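Local structure of phosphosugar isomerase (Escherichia coli O6:H1, 5UQI) at residues Leu35-Gln40 against Val168-Leu172; Gln43-Ile49 against Asp91-Ile97. The protein binds arabinose-5-phosphate and probably interconverts it with its ketose isomer, ribulose 5-phosphate. One frame throughout, in Å; residues are numbered along the deposited sequence.

Contact 1 (Leu35-Gln40 against Val168-Leu172); sequences LIKVLQ and VALAL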
ATOM      1  N   LEU A  35       4.952   6.832  10.143  1.00 19.74           N
ATOM      2  CA  LEU A  35       4.377   5.545   9.654  1.00 18.63           C
ATOM      3  C   LEU A  35       5.087   4.361  10.325  1.00 18.31           C
ATOM      4  O   LEU A  35       4.443   3.418  10.858  1.00 18.49           O
ATOM      5  CB  LEU A  35       4.440   5.509   8.124  1.00 17.49           C
ATOM      6  CG  LEU A  35       4.033   4.143   7.504  1.00 19.46           C
ATOM      7  CD1 LEU A  35       2.542   3.861   7.809  1.00 19.88           C
ATOM      8  CD2 LEU A  35       4.268   4.189   6.018  1.00 19.25           C
ATOM      9  N   ILE A  36       6.424   4.420  10.332  1.00 18.45           N
ATOM     10  CA  ILE A  36       7.206   3.354  10.946  1.00 19.23           C
ATOM     11  C   ILE A  36       6.862   3.195  12.430  1.00 18.68           C
ATOM     12  O   ILE A  36       6.676   2.088  12.919  1.00 18.70           O
ATOM     13  CB  ILE A  36       8.742   3.555  10.732  1.00 20.38           C
ATOM     14  CG1 ILE A  36       9.132   3.314   9.273  1.00 22.31           C
ATOM     15  CG2 ILE A  36       9.550   2.649  11.679  1.00 21.64           C
ATOM     16  CD1 ILE A  36       9.029   1.883   8.811  1.00 24.66           C
ATOM     17  N   LYS A  37       6.828   4.299  13.172  1.00 21.16           N
ATOM     18  CA  LYS A  37       6.483   4.256  14.586  1.00 22.01           C
ATOM     19  C   LYS A  37       5.125   3.682  14.895  1.00 21.55           C
ATOM     20  O   LYS A  37       5.007   2.885  15.796  1.00 22.23           O
ATOM     21  CB  LYS A  37       6.630   5.658  15.178  1.00 22.88           C
ATOM     22  CG  LYS A  37       8.064   6.146  15.076  1.00 29.20           C
ATOM     23  CD  LYS A  37       8.204   7.568  15.602  1.00 32.02           C
ATOM     24  CE  LYS A  37       9.590   8.100  15.304  1.00 37.14           C
ATOM     25  NZ  LYS A  37       9.647   9.529  15.715  1.00 42.35           N
ATOM     26  N   VAL A  38       4.104   4.062  14.125  1.00 19.68           N
ATOM     27  CA  VAL A  38       2.735   3.520  14.305  1.00 19.46           C
ATOM     28  C   VAL A  38       2.775   2.025  14.052  1.00 18.77           C
ATOM     29  O   VAL A  38       2.242   1.255  14.840  1.00 19.37           O
ATOM     30  CB  VAL A  38       1.695   4.136  13.366  1.00 20.54           C
ATOM     31  CG1 VAL A  38       0.362   3.385  13.435  1.00 22.27           C
ATOM     32  CG2 VAL A  38       1.467   5.626  13.674  1.00 21.71           C
ATOM     33  N   LEU A  39       3.410   1.621  12.940  1.00 18.90           N
ATOM     34  CA  LEU A  39       3.512   0.173  12.664  1.00 18.76           C
ATOM     35  C   LEU A  39       4.270  -0.632  13.719  1.00 19.35           C
ATOM     36  O   LEU A  39       3.883  -1.750  14.064  1.00 21.72           O
ATOM     37  CB  LEU A  39       3.985  -0.131  11.236  1.00 16.15           C
ATOM     38  CG  LEU A  39       3.029   0.469  10.184  1.00 17.87           C
ATOM     39  CD1 LEU A  39       3.692   0.374   8.794  1.00 18.78           C
ATOM     40  CD2 LEU A  39       1.646  -0.249  10.109  1.00 18.78           C
ATOM     41  N   GLN A  40       5.311  -0.017  14.296  1.00 19.68           N
ATOM     42  CA  GLN A  40       6.068  -0.696  15.351  1.00 22.44           C
ATOM     43  C   GLN A  40       5.254  -0.909  16.620  1.00 21.97           C
ATOM     44  O   GLN A  40       5.543  -1.831  17.392  1.00 24.97           O
ATOM     45  CB  GLN A  40       7.301   0.149  15.682  1.00 19.73           C
ATOM     46  CG  GLN A  40       8.404  -0.013  14.641  1.00 23.15           C
ATOM     47  CD  GLN A  40       9.655   0.775  14.990  1.00 26.18           C
ATOM     48  OE1 GLN A  40       9.573   1.909  15.436  1.00 27.59           O
ATOM     49  NE2 GLN A  40      10.808   0.191  14.718  1.00 31.81           N
ATOM     50  N   VAL A 168       8.990  -0.029   3.315  1.00 16.09           N
ATOM     51  CA  VAL A 168       8.472   0.009   4.668  1.00 15.87           C
ATOM     52  C   VAL A 168       8.599  -1.339   5.356  1.00 15.41           C
ATOM     53  O   VAL A 168       9.071  -1.460   6.490  1.00 17.42           O
ATOM     54  CB  VAL A 168       7.040   0.560   4.688  1.00 15.51           C
ATOM     55  CG1 VAL A 168       6.473   0.422   6.094  1.00 17.50           C
ATOM     56  CG2 VAL A 168       7.055   2.014   4.164  1.00 16.09           C
ATOM     57  N   ALA A 169       8.164  -2.413   4.671  1.00 14.11           N
ATOM     58  CA  ALA A 169       8.262  -3.741   5.221  1.00 12.56           C
ATOM     59  C   ALA A 169       9.726  -4.076   5.583  1.00 14.97           C
ATOM     60  O   ALA A 169       9.959  -4.622   6.656  1.00 15.61           O
ATOM     61  CB  ALA A 169       7.743  -4.781   4.154  1.00 13.75           C
ATOM     62  N   LEU A 170      10.636  -3.793   4.650  1.00 15.54           N
ATOM     63  CA  LEU A 170      12.057  -4.145   4.894  1.00 15.20           C
ATOM     64  C   LEU A 170      12.666  -3.303   6.008  1.00 17.35           C
ATOM     65  O   LEU A 170      13.475  -3.853   6.782  1.00 18.28           O
ATOM     66  CB  LEU A 170      12.879  -4.066   3.613  1.00 16.61           C
ATOM     67  CG  LEU A 170      12.475  -5.158   2.590  1.00 21.06           C
ATOM     68  CD1 LEU A 170      13.147  -4.912   1.226  1.00 20.77           C
ATOM     69  CD2 LEU A 170      12.682  -6.583   3.073  1.00 22.29           C
ATOM     70  N   ALA A 171      12.247  -2.033   6.138  1.00 17.70           N
ATOM     71  CA  ALA A 171      12.772  -1.200   7.242  1.00 18.20           C
ATOM     72  C   ALA A 171      12.241  -1.723   8.570  1.00 18.81           C
ATOM     73  O   ALA A 171      12.994  -1.895   9.499  1.00 20.11           O
ATOM     74  CB  ALA A 171      12.343   0.230   7.036  1.00 18.45           C
ATOM     75  N   LEU A 172      10.937  -2.092   8.654  1.00 17.52           N
ATOM     76  CA  LEU A 172      10.410  -2.655   9.906  1.00 17.38           C
ATOM     77  C   LEU A 172      11.171  -3.962  10.240  1.00 17.97           C
ATOM     78  O   LEU A 172      11.471  -4.211  11.406  1.00 19.37           O
ATOM     79  CB  LEU A 172       8.884  -2.966   9.814  1.00 16.60           C
ATOM     80  CG  LEU A 172       7.994  -1.745   9.713  1.00 17.66           C
ATOM     81  CD1 LEU A 172       6.616  -2.233   9.246  1.00 18.15           C
ATOM     82  CD2 LEU A 172       7.909  -1.101  11.092  1.00 18.29           C
TER
HETATM   83  O   HOH W   1      10.431  -2.734  13.522  1.00 28.58           O
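Leu172, Ile36 and Val168 carry most of this helix-helix contact. Leu172 leaves its backbone sideways, but with chi1 m and chi2 t its branched end lies against helix 35-40: CD1 is 3.9 Å from Leu39 CB, and CD2 comes within 3.9 Å of Ile36 O and 3.7 Å of Gln40 CG. Ile36 answers from the other helix. Its CD1, carried across by an m,m rotamer, meets Leu172 CG at 3.9 Å, Val168 CG1 at 4.0 Å and Ala171 CB at 4.1 Å. One turn before Leu172, Val168 has its CA-CB bond directed toward the partner helix, its CG1 3.9 Å from Leu39 CD1 and its CG2 4.0 Å from Leu35 CD2. The two axes approach to 10.7 Å and cross at -60°, a spacing wide enough for these branched side chains to fill the gap. At the exposed margin one water bridges the helices, accepting from Gln40 NE2 (3.2 Å) and donating to Leu172 O (2.8 Å). Leu35 and Leu39 also reach Ile121 of strand 120-124, while Val168 and Leu172 rest on Phe65 of helix 52-67. Helix 35-40 thus sits on the sheet and 168-172 packs against it, in one helical layer of the alpha-beta-alpha sandwich characteristic of SIS domains.

Contact 2 (Gln43-Ile49 against Asp91-Ile97); sequences QGKVVFI and DDVVILI
This is a parallel pairing of neighbouring strands in the interior of the five-stranded sheet of the SIS domain, a three-layer alpha-beta-alpha sandwich with the flavodoxin-like strand order 2-1-3-4-5. Strand 46-49 runs alongside 93-97 with axes 4.6 Å apart and 22° between their directions. Extended backbones set the register Val46-Val93, Val47-Val94, Phe48-Ile95 and Ile49-Leu96, with CA-CA distances of 4.7 to 5.0 Å. The hydrogen bonds alternate in direction: Val93 N to Lys45 O (3.0 Å), Val47 N to Val93 O (2.8 Å), Ile95 N to Val47 O (2.8 Å), Ile49 N to Ile95 O (2.9 Å) and Ile97 N to Ile49 O (2.9 Å). Val46, Phe48, Val93 and Ile95 share one face. There Ile95 (chi1 m, chi2 t) places CD1 3.6 Å from Val46 CG1 and 3.8 Å from Phe48 CE2, while Ile97 CD1 meets the ring edge 3.9 Å from Phe48 CD2. The opposite face holds Val47, Val94, Ile49 and Leu96; Ile49 CD1 lies 3.6 Å from Val94 CG1. Before the strands, Gly44 has phi/psi of -116/-140°, and a CB there would clash with Asp92 OD1. A water accepts from Gln43 N (3.0 Å) and donates to Asp91 O (2.7 Å). Asp92, with chi1 m, continues the ladder through its side chain, OD1 accepting a nearly linear bond from Lys45 N at 2.8 Å.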
ATOM      1  N   GLN A  43       0.093  -3.984  18.124  1.00 21.05           N
ATOM      2  CA  GLN A  43       0.090  -5.191  18.918  1.00 24.22           C
ATOM      3  C   GLN A  43      -0.703  -6.330  18.290  1.00 23.45           C
ATOM      4  O   GLN A  43      -0.702  -7.441  18.800  1.00 26.39           O
ATOM      5  CB  GLN A  43      -0.517  -4.837  20.286  1.00 28.94           C
ATOM      6  CG  GLN A  43       0.315  -3.815  21.035  1.00 32.91           C
ATOM      7  CD  GLN A  43      -0.229  -3.593  22.423  1.00 42.31           C
ATOM      8  OE1 GLN A  43      -0.320  -4.526  23.228  1.00 48.15           O
ATOM      9  NE2 GLN A  43      -0.621  -2.364  22.707  1.00 46.88           N
ATOM     10  N   GLY A  44      -1.413  -6.025  17.196  1.00 20.94           N
ATOM     11  CA  GLY A  44      -2.191  -7.072  16.509  1.00 19.42           C
ATOM     12  C   GLY A  44      -1.587  -7.255  15.112  1.00 16.93           C
ATOM     13  O   GLY A  44      -0.375  -7.268  14.967  1.00 20.14           O
ATOM     14  N   LYS A  45      -2.446  -7.435  14.118  1.00 15.34           N
ATOM     15  CA  LYS A  45      -1.984  -7.580  12.756  1.00 15.46           C
ATOM     16  C   LYS A  45      -2.156  -6.280  11.978  1.00 14.48           C
ATOM     17  O   LYS A  45      -2.992  -5.450  12.334  1.00 15.63           O
ATOM     18  CB  LYS A  45      -2.828  -8.667  12.093  1.00 15.52           C
ATOM     19  CG  LYS A  45      -2.610 -10.000  12.860  1.00 18.85           C
ATOM     20  CD  LYS A  45      -2.876 -11.235  12.025  1.00 21.93           C
ATOM     21  CE  LYS A  45      -3.160 -12.411  12.924  1.00 20.28           C
ATOM     22  NZ  LYS A  45      -1.904 -12.965  13.472  1.00 18.88           N
ATOM     23  N   VAL A  46      -1.336  -6.096  10.939  1.00 12.71           N
ATOM     24  CA  VAL A  46      -1.510  -5.007   9.988  1.00 13.12           C
ATOM     25  C   VAL A  46      -2.454  -5.493   8.889  1.00 13.86           C
ATOM     26  O   VAL A  46      -2.130  -6.431   8.187  1.00 14.32           O
ATOM     27  CB  VAL A  46      -0.158  -4.505   9.405  1.00 14.18           C
ATOM     28  CG1 VAL A  46      -0.354  -3.416   8.366  1.00 15.10           C
ATOM     29  CG2 VAL A  46       0.783  -4.066  10.553  1.00 14.37           C
ATOM     30  N   VAL A  47      -3.620  -4.860   8.794  1.00 13.11           N
ATOM     31  CA  VAL A  47      -4.645  -5.364   7.836  1.00 12.49           C
ATOM     32  C   VAL A  47      -4.658  -4.414   6.684  1.00 12.19           C
ATOM     33  O   VAL A  47      -4.912  -3.211   6.840  1.00 15.31           O
ATOM     34  CB  VAL A  47      -6.017  -5.421   8.486  1.00 13.42           C
ATOM     35  CG1 VAL A  47      -7.059  -5.884   7.462  1.00 14.69           C
ATOM     36  CG2 VAL A  47      -5.992  -6.324   9.705  1.00 15.51           C
ATOM     37  N   PHE A  48      -4.354  -4.942   5.482  1.00 10.98           N
ATOM     38  CA  PHE A  48      -4.362  -4.102   4.278  1.00 11.56           C
ATOM     39  C   PHE A  48      -5.707  -4.253   3.583  1.00 12.37           C
ATOM     40  O   PHE A  48      -6.209  -5.385   3.443  1.00 12.62           O
ATOM     41  CB  PHE A  48      -3.270  -4.568   3.277  1.00 12.16           C
ATOM     42  CG  PHE A  48      -1.889  -4.141   3.631  1.00 11.84           C
ATOM     43  CD1 PHE A  48      -1.107  -4.921   4.486  1.00 13.20           C
ATOM     44  CD2 PHE A  48      -1.353  -2.969   3.026  1.00 13.35           C
ATOM     45  CE1 PHE A  48       0.217  -4.504   4.815  1.00 14.73           C
ATOM     46  CE2 PHE A  48      -0.030  -2.565   3.342  1.00 14.77           C
ATOM     47  CZ  PHE A  48       0.752  -3.363   4.178  1.00 13.75           C
ATOM     48  N   ILE A  49      -6.257  -3.119   3.121  1.00 11.45           N
ATOM     49  CA  ILE A  49      -7.557  -3.163   2.439  1.00 11.34           C
ATOM     50  C   ILE A  49      -7.409  -2.383   1.143  1.00 13.13           C
ATOM     51  O   ILE A  49      -6.860  -1.253   1.092  1.00 13.82           O
ATOM     52  CB  ILE A  49      -8.669  -2.456   3.320  1.00 12.25           C
ATOM     53  CG1 ILE A  49      -8.822  -3.220   4.627  1.00 12.54           C
ATOM     54  CG2 ILE A  49      -9.978  -2.402   2.516  1.00 14.15           C
ATOM     55  CD1 ILE A  49      -9.947  -2.645   5.539  1.00 15.21           C
ATOM     56  N   ASP A  91      -6.814  -4.545  18.407  1.00 23.10           N
ATOM     57  CA  ASP A  91      -5.374  -4.203  18.334  1.00 22.55           C
ATOM     58  C   ASP A  91      -4.832  -4.084  16.893  1.00 18.93           C
ATOM     59  O   ASP A  91      -3.664  -3.703  16.703  1.00 20.67           O
ATOM     60  CB  ASP A  91      -4.525  -5.270  19.029  1.00 24.49           C
ATOM     61  CG  ASP A  91      -4.777  -5.345  20.555  1.00 34.14           C
ATOM     62  OD1 ASP A  91      -4.949  -4.289  21.180  1.00 34.68           O
ATOM     63  OD2 ASP A  91      -4.789  -6.469  21.087  1.00 41.56           O
ATOM     64  N   ASP A  92      -5.660  -4.426  15.890  1.00 16.08           N
ATOM     65  CA  ASP A  92      -5.139  -4.397  14.517  1.00 16.33           C
ATOM     66  C   ASP A  92      -5.052  -2.991  14.001  1.00 16.21           C
ATOM     67  O   ASP A  92      -5.813  -2.116  14.435  1.00 15.93           O
ATOM     68  CB  ASP A  92      -6.069  -5.184  13.594  1.00 14.88           C
ATOM     69  CG  ASP A  92      -6.132  -6.699  13.936  1.00 16.44           C
ATOM     70  OD1 ASP A  92      -5.232  -7.259  14.624  1.00 17.49           O
ATOM     71  OD2 ASP A  92      -7.170  -7.337  13.610  1.00 15.90           O
ATOM     72  N   VAL A  93      -4.075  -2.750  13.134  1.00 13.01           N
ATOM     73  CA  VAL A  93      -3.908  -1.440  12.490  1.00 13.88           C
ATOM     74  C   VAL A  93      -4.277  -1.650  11.051  1.00 15.36           C
ATOM     75  O   VAL A  93      -3.832  -2.662  10.497  1.00 16.49           O
ATOM     76  CB  VAL A  93      -2.460  -0.917  12.630  1.00 14.94           C
ATOM     77  CG1 VAL A  93      -2.171   0.303  11.740  1.00 16.78           C
ATOM     78  CG2 VAL A  93      -2.190  -0.700  14.135  1.00 18.73           C
ATOM     79  N   VAL A  94      -4.996  -0.712  10.443  1.00 13.26           N
ATOM     80  CA  VAL A  94      -5.560  -0.882   9.077  1.00 13.35           C
ATOM     81  C   VAL A  94      -4.848   0.070   8.142  1.00 14.26           C
ATOM     82  O   VAL A  94      -4.754   1.298   8.424  1.00 15.95           O
ATOM     83  CB  VAL A  94      -7.102  -0.663   9.080  1.00 13.88           C
ATOM     84  CG1 VAL A  94      -7.660  -0.828   7.682  1.00 14.00           C
ATOM     85  CG2 VAL A  94      -7.798  -1.610  10.029  1.00 14.05           C
ATOM     86  N   ILE A  95      -4.345  -0.453   7.001  1.00 12.72           N
ATOM     87  CA  ILE A  95      -3.812   0.401   5.965  1.00 12.81           C
ATOM     88  C   ILE A  95      -4.759   0.293   4.793  1.00 13.74           C
ATOM     89  O   ILE A  95      -4.942  -0.802   4.238  1.00 14.45           O
ATOM     90  CB  ILE A  95      -2.388  -0.027   5.510  1.00 13.53           C
ATOM     91  CG1 ILE A  95      -1.393   0.098   6.695  1.00 14.01           C
ATOM     92  CG2 ILE A  95      -1.941   0.757   4.319  1.00 14.57           C
ATOM     93  CD1 ILE A  95       0.045  -0.375   6.392  1.00 15.04           C
ATOM     94  N   LEU A  96      -5.367   1.391   4.391  1.00 11.82           N
ATOM     95  CA  LEU A  96      -6.267   1.365   3.246  1.00 12.71           C
ATOM     96  C   LEU A  96      -5.563   1.997   2.050  1.00 13.50           C
ATOM     97  O   LEU A  96      -5.039   3.120   2.122  1.00 14.23           O
ATOM     98  CB  LEU A  96      -7.535   2.187   3.525  1.00 12.82           C
ATOM     99  CG  LEU A  96      -8.319   1.618   4.716  1.00 14.67           C
ATOM    100  CD1 LEU A  96      -8.128   2.471   6.001  1.00 18.13           C
ATOM    101  CD2 LEU A  96      -9.801   1.442   4.389  1.00 15.83           C
ATOM    102  N   ILE A  97      -5.505   1.287   0.917  1.00 13.22           N
ATOM    103  CA  ILE A  97      -4.771   1.732  -0.268  1.00 12.95           C
ATOM    104  C   ILE A  97      -5.730   2.099  -1.351  1.00 15.47           C
ATOM    105  O   ILE A  97      -6.585   1.295  -1.744  1.00 16.36           O
ATOM    106  CB  ILE A  97      -3.786   0.610  -0.779  1.00 14.64           C
ATOM    107  CG1 ILE A  97      -2.783   0.260   0.310  1.00 16.23           C
ATOM    108  CG2 ILE A  97      -3.097   1.149  -2.059  1.00 15.05           C
ATOM    109  CD1 ILE A  97      -1.742  -0.784  -0.190  1.00 18.31           C
TER
HETATM  110  O   HOH W   2      -2.204  -2.140  18.287  1.00 24.93           O
HETATM  111  O   HOH W   3      -2.922  -8.972  19.732  1.00 49.92           O

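Overall arrangement
Contact 2 is nested within the chain loop closed by contact 1, and their centres lie 12 Å apart. Helix 32-41 is followed, after a short loop, by strand 46-50, so one run of chain supplies the first segment of both. Leu39 joins the layers: its CD2 is 3.9 Å from Val46 CG2, 4.0 Å from Ile95 CD1 and 4.2 Å from Val93 CG1, seating the helix on the sheet. Phe65 of helix 52-67 extends this core, touching Val168 and Leu172 and stacking edge-to-face with Phe48. The ligand lies beyond the C-terminal end of the paired strands: the side chain of Ile97 is about 6 Å from bound arabinose-5-phosphate, whose pocket includes Val51-Ser54 and Ser98-Ser100.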